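Local structure of FAD-binding PCMH-type domain-containing protein (Gibberella zeae, 6YJO) at residues Gly175-Ala179 against Ile384-Gly388; Val267-Lys271 against Gly389-Ala393; Gly184-Asp188 against Ser408-Arg413. The protein carries a covalently linked FAD and probably acts as an oxygen-dependent oxidoreductase, in a group of fungal flavo-enzymes that oxidise oligosaccharides. All blocks are in the same frame, centred on the assembly; numbering follows the deposited sequence.

Interaction 1: residues Gly175-Ala179 against Ile384-Gly388. With FAD (flavin-adenine dinucleotide), chain C.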
loop_
_atom_site.group_PDB
_atom_site.type_symbol
_atom_site.label_atom_id
_atom_site.label_comp_id
_atom_site.label_asym_id
_atom_site.label_seq_id
_atom_site.Cartn_x
_atom_site.Cartn_y
_atom_site.Cartn_z
ATOM N N GLY A 175 4.019 2.199 -0.251
ATOM C CA GLY A 175 4.437 1.418 -1.396
ATOM C C GLY A 175 5.615 0.536 -1.054
ATOM O O GLY A 175 6.768 0.962 -1.168
ATOM N N TYR A 176 5.336 -0.691 -0.620
ATOM C CA TYR A 176 6.359 -1.619 -0.166
ATOM C C TYR A 176 6.301 -2.900 -0.984
ATOM O O TYR A 176 5.217 -3.398 -1.306
ATOM C CB TYR A 176 6.190 -1.949 1.319
ATOM C CG TYR A 176 7.293 -2.826 1.865
ATOM C CD1 TYR A 176 7.245 -4.209 1.719
ATOM C CD2 TYR A 176 8.386 -2.272 2.517
ATOM C CE1 TYR A 176 8.253 -5.009 2.209
ATOM C CE2 TYR A 176 9.403 -3.071 3.010
ATOM C CZ TYR A 176 9.326 -4.437 2.854
ATOM O OH TYR A 176 10.319 -5.246 3.341
ATOM N N GLY A 177 7.474 -3.436 -1.300
ATOM C CA GLY A 177 7.560 -4.660 -2.059
ATOM C C GLY A 177 8.935 -5.275 -1.934
ATOM O O GLY A 177 9.735 -4.890 -1.079
ATOM N N PHE A 178 9.210 -6.231 -2.819
ATOM C CA PHE A 178 10.442 -7.009 -2.768
ATOM C C PHE A 178 11.656 -6.258 -3.301
ATOM O O PHE A 178 12.731 -6.853 -3.396
ATOM C CB PHE A 178 10.249 -8.321 -3.538
ATOM C CG PHE A 178 9.406 -9.331 -2.806
ATOM C CD1 PHE A 178 9.615 -9.580 -1.459
ATOM C CD2 PHE A 178 8.400 -10.023 -3.460
ATOM C CE1 PHE A 178 8.845 -10.497 -0.781
ATOM C CE2 PHE A 178 7.623 -10.950 -2.786
ATOM C CZ PHE A 178 7.847 -11.187 -1.442
ATOM N N ALA A 179 11.512 -4.979 -3.641
ATOM C CA ALA A 179 12.638 -4.101 -3.930
ATOM C C ALA A 179 12.780 -2.974 -2.918
ATOM O O ALA A 179 13.685 -2.145 -3.061
ATOM C CB ALA A 179 12.491 -3.501 -5.333
ATOM N N ILE A 384 4.856 -11.286 7.099
ATOM C CA ILE A 384 5.749 -10.488 7.932
ATOM C C ILE A 384 6.948 -10.117 7.069
ATOM O O ILE A 384 7.862 -10.928 6.878
ATOM C CB ILE A 384 6.191 -11.229 9.197
ATOM C CG1 ILE A 384 5.034 -12.050 9.765
ATOM C CG2 ILE A 384 6.693 -10.242 10.237
ATOM C CD1 ILE A 384 5.350 -12.702 11.095
ATOM N N ASP A 385 6.954 -8.896 6.544
ATOM C CA ASP A 385 8.083 -8.414 5.765
ATOM C C ASP A 385 9.196 -7.941 6.688
ATOM O O ASP A 385 8.940 -7.376 7.754
ATOM C CB ASP A 385 7.652 -7.265 4.854
ATOM C CG ASP A 385 6.710 -7.710 3.755
ATOM O OD1 ASP A 385 7.177 -8.360 2.796
ATOM O OD2 ASP A 385 5.502 -7.408 3.850
ATOM N N LEU A 386 10.438 -8.181 6.276
ATOM C CA LEU A 386 11.580 -7.532 6.909
ATOM C C LEU A 386 11.673 -6.122 6.336
ATOM O O LEU A 386 12.026 -5.938 5.166
ATOM C CB LEU A 386 12.854 -8.340 6.684
ATOM C CG LEU A 386 12.787 -9.794 7.174
ATOM C CD1 LEU A 386 14.181 -10.411 7.234
ATOM C CD2 LEU A 386 12.089 -9.903 8.532
ATOM N N PHE A 387 11.351 -5.129 7.163
ATOM C CA PHE A 387 10.994 -3.789 6.714
ATOM C C PHE A 387 12.101 -2.762 6.918
ATOM O O PHE A 387 12.413 -2.004 5.995
ATOM C CB PHE A 387 9.734 -3.338 7.461
ATOM C CG PHE A 387 9.228 -1.988 7.053
ATOM C CD1 PHE A 387 8.380 -1.851 5.969
ATOM C CD2 PHE A 387 9.578 -0.859 7.771
ATOM C CE1 PHE A 387 7.900 -0.609 5.600
ATOM C CE2 PHE A 387 9.102 0.383 7.405
ATOM C CZ PHE A 387 8.262 0.506 6.318
ATOM N N GLY A 388 12.677 -2.699 8.117
ATOM C CA GLY A 388 13.635 -1.658 8.439
ATOM C C GLY A 388 14.988 -2.171 8.885
ATOM O O GLY A 388 15.450 -3.219 8.425
HETATM P PA FAD C . -7.806 2.987 -4.545
HETATM O O1A FAD C . -8.975 2.406 -3.844
HETATM O O2A FAD C . -8.119 3.522 -5.953
HETATM O O5B FAD C . -7.131 4.113 -3.673
HETATM C C5B FAD C . -6.819 3.897 -2.281
HETATM C C4B FAD C . -6.715 5.226 -1.584
HETATM O O4B FAD C . -5.992 6.155 -2.428
HETATM C C3B FAD C . -8.055 5.891 -1.280
HETATM O O3B FAD C . -7.985 6.640 -0.072
HETATM C C2B FAD C . -8.252 6.791 -2.499
HETATM O O2B FAD C . -9.109 7.888 -2.221
HETATM C C1B FAD C . -6.819 7.262 -2.734
HETATM N N9A FAD C . -6.552 7.697 -4.103
HETATM C C8A FAD C . -6.593 6.943 -5.249
HETATM N N7A FAD C . -6.316 7.611 -6.342
HETATM C C5A FAD C . -6.075 8.902 -5.884
HETATM C C6A FAD C . -5.727 10.090 -6.549
HETATM N N6A FAD C . -5.555 10.188 -7.869
HETATM N N1A FAD C . -5.563 11.199 -5.794
HETATM C C2A FAD C . -5.733 11.110 -4.473
HETATM N N3A FAD C . -6.058 10.046 -3.738
HETATM C C4A FAD C . -6.220 8.962 -4.511
HETATM N N1 FAD C . 0.578 -2.709 -0.576
HETATM C C2 FAD C . 1.915 -2.825 -0.322
HETATM O O2 FAD C . 2.523 -1.979 0.343
HETATM N N3 FAD C . 2.616 -3.913 -0.818
HETATM C C4 FAD C . 2.090 -4.941 -1.574
HETATM O O4 FAD C . 2.810 -5.859 -1.962
HETATM C C4X FAD C . 0.670 -4.808 -1.838
HETATM N N5 FAD C . 0.089 -5.734 -2.546
HETATM C C5X FAD C . -1.267 -5.600 -2.801
HETATM C C6 FAD C . -1.919 -6.589 -3.528
HETATM C C7 FAD C . -3.270 -6.491 -3.837
HETATM C C7M FAD C . -3.925 -7.576 -4.650
HETATM C C8 FAD C . -4.011 -5.405 -3.341
HETATM C C8M FAD C . -5.479 -5.263 -3.640
HETATM C C9 FAD C . -3.371 -4.423 -2.591
HETATM C C9A FAD C . -2.012 -4.516 -2.315
HETATM N N10 FAD C . -1.338 -3.534 -1.564
HETATM C C10 FAD C . 0.001 -3.652 -1.297
HETATM C "C1'" FAD C . -2.066 -2.391 -0.999
HETATM C "C2'" FAD C . -2.024 -1.140 -1.864
HETATM O "O2'" FAD C . -0.760 -0.494 -1.720
HETATM C "C3'" FAD C . -3.126 -0.189 -1.398
HETATM O "O3'" FAD C . -4.361 -0.895 -1.435
HETATM C "C4'" FAD C . -3.267 1.079 -2.237
HETATM O "O4'" FAD C . -3.483 2.207 -1.390
HETATM C "C5'" FAD C . -4.408 0.952 -3.220
HETATM O "O5'" FAD C . -4.290 1.983 -4.218
HETATM P P FAD C . -5.258 2.019 -5.449
HETATM O O1P FAD C . -5.158 3.380 -6.142
HETATM O O2P FAD C . -5.024 0.822 -6.296
HETATM O O3P FAD C . -6.670 1.892 -4.701
#
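In the FAD pocket, beside the pyrimidine end of the flavin, Y176 extends its ring toward the backbone of L386, with D385 and F387 both on one side of the ring plane. Its own backbone grips the cofactor from the other end: Y176 N donates to FAD O2 (3.2 Å) and Y176 O accepts from FAD N3 (2.7 Å), so the main chain reads the donor-acceptor edge of the isoalloxazine. With CG anti to the backbone N (chi1 -175°), the ring is carried off this edge to the strand end. Both neighbours come in obliquely. At the CE1 flank, CE1 is 3.5 Å from D385 CG. At the CE2 flank, CE2 lies 3.4 Å from F387 CD1; these two rings, their planes 24° apart, are so displaced that they scarcely overlap. At the far end, Y176 OH comes within 2.6 Å of L386 O. Tyrosine suits this place because its long flat ring reaches two neighbours and puts a polar end beside the carbonyl. D385 has its polar partner elsewhere, since OD1 accepts from Q276. The contact thus ties the loop between helices 167-171 and 180-183 to the end of strand 380-386, which in its antiparallel sheet runs between strands 273-280 and 417-423, with helix 252-268 packed against I384 and L386.

Interaction 2: residues Val267-Lys271 against Gly389-Ala393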
loop_
_atom_site.group_PDB
_atom_site.type_symbol
_atom_site.label_atom_id
_atom_site.label_comp_id
_atom_site.label_asym_id
_atom_site.label_seq_id
_atom_site.Cartn_x
_atom_site.Cartn_y
_atom_site.Cartn_z
ATOM N N VAL A 267 18.309 -7.404 10.935
ATOM C CA VAL A 267 19.197 -6.304 11.288
ATOM C C VAL A 267 20.496 -6.382 10.499
ATOM O O VAL A 267 21.066 -5.352 10.125
ATOM C CB VAL A 267 19.461 -6.313 12.806
ATOM C CG1 VAL A 267 20.440 -5.205 13.192
ATOM C CG2 VAL A 267 18.153 -6.185 13.575
ATOM N N THR A 268 20.980 -7.597 10.226
ATOM C CA THR A 268 22.335 -7.788 9.726
ATOM C C THR A 268 22.416 -8.105 8.237
ATOM O O THR A 268 23.479 -7.904 7.642
ATOM C CB THR A 268 23.022 -8.923 10.498
ATOM O OG1 THR A 268 22.237 -10.117 10.391
ATOM C CG2 THR A 268 23.188 -8.562 11.968
ATOM N N ALA A 269 21.340 -8.590 7.622
ATOM C CA ALA A 269 21.442 -9.074 6.254
ATOM C C ALA A 269 21.810 -7.934 5.302
ATOM O O ALA A 269 21.516 -6.768 5.577
ATOM C CB ALA A 269 20.129 -9.717 5.815
ATOM N N PRO A 270 22.468 -8.240 4.183
ATOM C CA PRO A 270 22.788 -7.189 3.210
ATOM C C PRO A 270 21.534 -6.514 2.675
ATOM O O PRO A 270 20.426 -7.052 2.745
ATOM C CB PRO A 270 23.526 -7.943 2.097
ATOM C CG PRO A 270 24.069 -9.157 2.758
ATOM C CD PRO A 270 23.046 -9.537 3.792
ATOM N N LYS A 271 21.726 -5.311 2.124
ATOM C CA LYS A 271 20.607 -4.568 1.558
ATOM C C LYS A 271 20.138 -5.159 0.234
ATOM O O LYS A 271 19.006 -4.892 -0.180
ATOM C CB LYS A 271 20.984 -3.096 1.375
ATOM C CG LYS A 271 21.856 -2.805 0.168
ATOM C CD LYS A 271 22.323 -1.359 0.174
ATOM C CE LYS A 271 23.339 -1.099 -0.921
ATOM N NZ LYS A 271 24.569 -1.919 -0.730
ATOM N N GLY A 389 15.634 -1.433 9.784
ATOM C CA GLY A 389 16.952 -1.780 10.263
ATOM C C GLY A 389 18.046 -0.986 9.574
ATOM O O GLY A 389 17.794 -0.204 8.652
ATOM N N PRO A 390 19.293 -1.175 10.010
ATOM C CA PRO A 390 20.392 -0.370 9.449
ATOM C C PRO A 390 20.620 -0.586 7.963
ATOM O O PRO A 390 21.062 0.342 7.275
ATOM C CB PRO A 390 21.608 -0.816 10.272
ATOM C CG PRO A 390 21.035 -1.391 11.532
ATOM C CD PRO A 390 19.741 -2.029 11.121
ATOM N N ASN A 391 20.333 -1.777 7.442
ATOM C CA ASN A 391 20.626 -2.112 6.054
ATOM C C ASN A 391 19.412 -1.996 5.141
ATOM O O ASN A 391 19.505 -2.346 3.959
ATOM C CB ASN A 391 21.211 -3.527 5.973
ATOM C CG ASN A 391 22.662 -3.585 6.429
ATOM O OD1 ASN A 391 23.480 -2.747 6.045
ATOM N ND2 ASN A 391 22.984 -4.573 7.254
ATOM N N SER A 392 18.284 -1.512 5.653
ATOM C CA SER A 392 17.125 -1.210 4.828
ATOM C C SER A 392 17.207 0.229 4.336
ATOM O O SER A 392 17.560 1.136 5.094
ATOM C CB SER A 392 15.829 -1.420 5.614
ATOM O OG SER A 392 14.708 -0.978 4.867
ATOM N N ALA A 393 16.884 0.430 3.056
ATOM C CA ALA A 393 16.903 1.773 2.488
ATOM C C ALA A 393 15.745 2.624 2.990
ATOM O O ALA A 393 15.783 3.849 2.838
ATOM C CB ALA A 393 16.866 1.701 0.960
#
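The backbones of V267-K271 and G389-A393 approach closely at two places, V267 CA lying 5.2 Å from G389 CA and K271 CA 5.1 Å from N391 CA. Between these points the first segment unwinds: A269 is the first residue to leave helical geometry, and P270 continues the chain in extended form. The second segment folds into a type I beta turn from G389 to S392, closed by a weak bond from S392 N to G389 O at 3.3 Å. P390 fits the second position of this turn, where its ring fixes phi near the required value (-63°), while the positive phi of G389 is one that a residue with a CB would hardly tolerate. The motif is therefore a helix C-terminus set against a beta turn: the end of helix 252-268 meets the loop that leaves strand 380-386 on its way to strand 417-423, at the surface of the protein. The carbonyls of the last helical residues, V267 and T268, have no further helical turn to supply amide partners, and N391 points its side chain at this end and at A269, the residue after the helix. CG of N391 stands anti to its own carbonyl carbon (chi1 -76°), which brings ND2 to 3.1 Å from A269 O and 3.4 Å from T268 O. Asparagine is at home at the third position of a type I turn, and its amide puts an N-H group beside these oxygens. At the apolar end, V267 CG1 rests 3.9 Å from P390 CD. K271 contributes its CB, 3.1 Å from N391 O, while the rest of its chain leads away from the turn. R181 of helix 180-183 bonds to P270 O and, weakly, to A269 O, and also touches the side chains of N391 and S392.

Interaction 3: residues Gly184-Asp188 against Ser408-Arg413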
loop_
_atom_site.group_PDB
_atom_site.type_symbol
_atom_site.label_atom_id
_atom_site.label_comp_id
_atom_site.label_asym_id
_atom_site.label_seq_id
_atom_site.Cartn_x
_atom_site.Cartn_y
_atom_site.Cartn_z
ATOM N N GLY A 184 13.906 1.305 -1.416
ATOM C CA GLY A 184 13.044 2.171 -0.641
ATOM C C GLY A 184 11.570 1.985 -0.964
ATOM O O GLY A 184 11.178 1.286 -1.901
ATOM N N LEU A 185 10.742 2.629 -0.142
ATOM C CA LEU A 185 9.324 2.737 -0.441
ATOM C C LEU A 185 9.125 3.502 -1.745
ATOM O O LEU A 185 9.979 4.280 -2.177
ATOM C CB LEU A 185 8.582 3.459 0.687
ATOM C CG LEU A 185 8.670 2.896 2.108
ATOM C CD1 LEU A 185 8.045 3.885 3.079
ATOM C CD2 LEU A 185 7.991 1.534 2.218
ATOM N N THR A 186 7.973 3.272 -2.377
ATOM C CA THR A 186 7.654 4.006 -3.597
ATOM C C THR A 186 7.687 5.510 -3.355
ATOM O O THR A 186 8.154 6.273 -4.207
ATOM C CB THR A 186 6.284 3.589 -4.130
ATOM O OG1 THR A 186 6.162 2.162 -4.093
ATOM C CG2 THR A 186 6.106 4.080 -5.563
ATOM N N LEU A 187 7.200 5.958 -2.195
ATOM C CA LEU A 187 7.198 7.387 -1.915
ATOM C C LEU A 187 8.588 7.922 -1.601
ATOM O O LEU A 187 8.769 9.145 -1.593
ATOM C CB LEU A 187 6.242 7.712 -0.760
ATOM C CG LEU A 187 6.443 7.093 0.626
ATOM C CD1 LEU A 187 7.655 7.653 1.354
ATOM C CD2 LEU A 187 5.182 7.324 1.449
ATOM N N ASP A 188 9.567 7.049 -1.341
ATOM C CA ASP A 188 10.930 7.524 -1.122
ATOM C C ASP A 188 11.544 8.048 -2.411
ATOM O O ASP A 188 12.445 8.891 -2.367
ATOM C CB ASP A 188 11.791 6.408 -0.532
ATOM C CG ASP A 188 11.403 6.060 0.897
ATOM O OD1 ASP A 188 10.742 6.889 1.561
ATOM O OD2 ASP A 188 11.763 4.959 1.361
ATOM N N SER A 408 8.924 13.640 4.633
ATOM C CA SER A 408 7.822 12.699 4.508
ATOM C C SER A 408 7.102 12.545 5.840
ATOM O O SER A 408 7.738 12.455 6.897
ATOM C CB SER A 408 8.316 11.332 4.019
ATOM O OG SER A 408 7.241 10.420 3.908
ATOM N N ALA A 409 5.769 12.496 5.770
ATOM C CA ALA A 409 4.957 12.297 6.963
ATOM C C ALA A 409 4.942 10.847 7.427
ATOM O O ALA A 409 4.556 10.586 8.569
ATOM C CB ALA A 409 3.529 12.771 6.706
ATOM N N PHE A 410 5.337 9.903 6.574
ATOM C CA PHE A 410 5.362 8.491 6.931
ATOM C C PHE A 410 6.169 8.288 8.214
ATOM O O PHE A 410 7.346 8.681 8.267
ATOM C CB PHE A 410 5.971 7.664 5.800
ATOM C CG PHE A 410 5.959 6.178 6.055
ATOM C CD1 PHE A 410 4.829 5.422 5.773
ATOM C CD2 PHE A 410 7.077 5.537 6.566
ATOM C CE1 PHE A 410 4.811 4.063 6.002
ATOM C CE2 PHE A 410 7.064 4.171 6.794
ATOM C CZ PHE A 410 5.928 3.435 6.511
ATOM N N PRO A 411 5.591 7.679 9.251
ATOM C CA PRO A 411 6.212 7.727 10.580
ATOM C C PRO A 411 6.991 6.483 10.991
ATOM O O PRO A 411 7.624 6.488 12.052
ATOM C CB PRO A 411 4.998 7.913 11.492
ATOM C CG PRO A 411 3.941 7.068 10.815
ATOM C CD PRO A 411 4.217 7.145 9.318
ATOM N N HIS A 412 6.968 5.419 10.183
ATOM C CA HIS A 412 7.375 4.096 10.638
ATOM C C HIS A 412 8.770 3.690 10.167
ATOM O O HIS A 412 9.103 2.500 10.202
ATOM C CB HIS A 412 6.344 3.056 10.194
ATOM C CG HIS A 412 4.954 3.340 10.674
ATOM N ND1 HIS A 412 4.645 3.507 12.008
ATOM C CD2 HIS A 412 3.789 3.483 9.999
ATOM C CE1 HIS A 412 3.352 3.743 12.133
ATOM N NE2 HIS A 412 2.809 3.734 10.929
ATOM N N ARG A 413 9.603 4.645 9.745
ATOM C CA ARG A 413 10.959 4.283 9.342
ATOM C C ARG A 413 11.755 3.679 10.490
ATOM O O ARG A 413 12.748 2.984 10.243
ATOM C CB ARG A 413 11.686 5.500 8.771
ATOM C CG ARG A 413 11.105 5.967 7.453
ATOM C CD ARG A 413 11.833 7.164 6.878
ATOM N NE ARG A 413 11.001 7.813 5.871
ATOM C CZ ARG A 413 10.718 7.281 4.687
ATOM N NH1 ARG A 413 11.207 6.093 4.359
ATOM N NH2 ARG A 413 9.946 7.937 3.831
#
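D188 reaches across to R413 in a largely buried salt bridge. Its CB leaves the 3-10 segment 186-188 beside the carbonyl O of L185, and CG, anti to its own carbonyl carbon (chi1 -69°), comes to 3.5 Å from R413 NH1. OD1 receives R413 NH2 at 2.6 Å, nearly along its C-O axis, and a weak bond from NH1; the carboxylate and guanidinium planes stand 42° apart. OD2 looks back to its own segment, taking L185 N at 3.0 Å from above the carboxylate plane, and has a weak bond to R413 NH1. The acid thus braces its own segment and would offset the charge of R413, which is only partly exposed and whose NH1 also bonds V394 O. Two leucines pack beside the pair. L187 CD1 lies 3.4 Å from R413 NH2, and L185 CD1 makes a CH-pi contact with F410, 3.9 Å from the ring centroid. Branched leucines suit these flat partners: one methyl lies over the F410 face, the other beside the guanidinium edge. The contact links the loop, with its 3-10 segment, between helix 180-183 and strand 190-196 to the loop leading into strand 417-423.

How the interactions relate
Interactions 1 and 3 are buried, whereas interaction 2 lies at the surface. All three draw their second segment from the end of strand 380-386 and the long loop toward strand 417-423. Interactions 1 and 3 bring segments 175-179 and 184-188, from the part of the chain that follows helix 167-171, against it, while interaction 2 uses the end of helix 252-268. Chemistry follows place: aromatic packing and flavin-binding backbone in interaction 1, backbone carbonyls and an amide in interaction 2, and an ion pair with leucine packing in interaction 3. Interactions 1 and 3 join through G175 O and T186 N and through the rings of F387 and F410; F387 O and S392 OG link interactions 1 and 2.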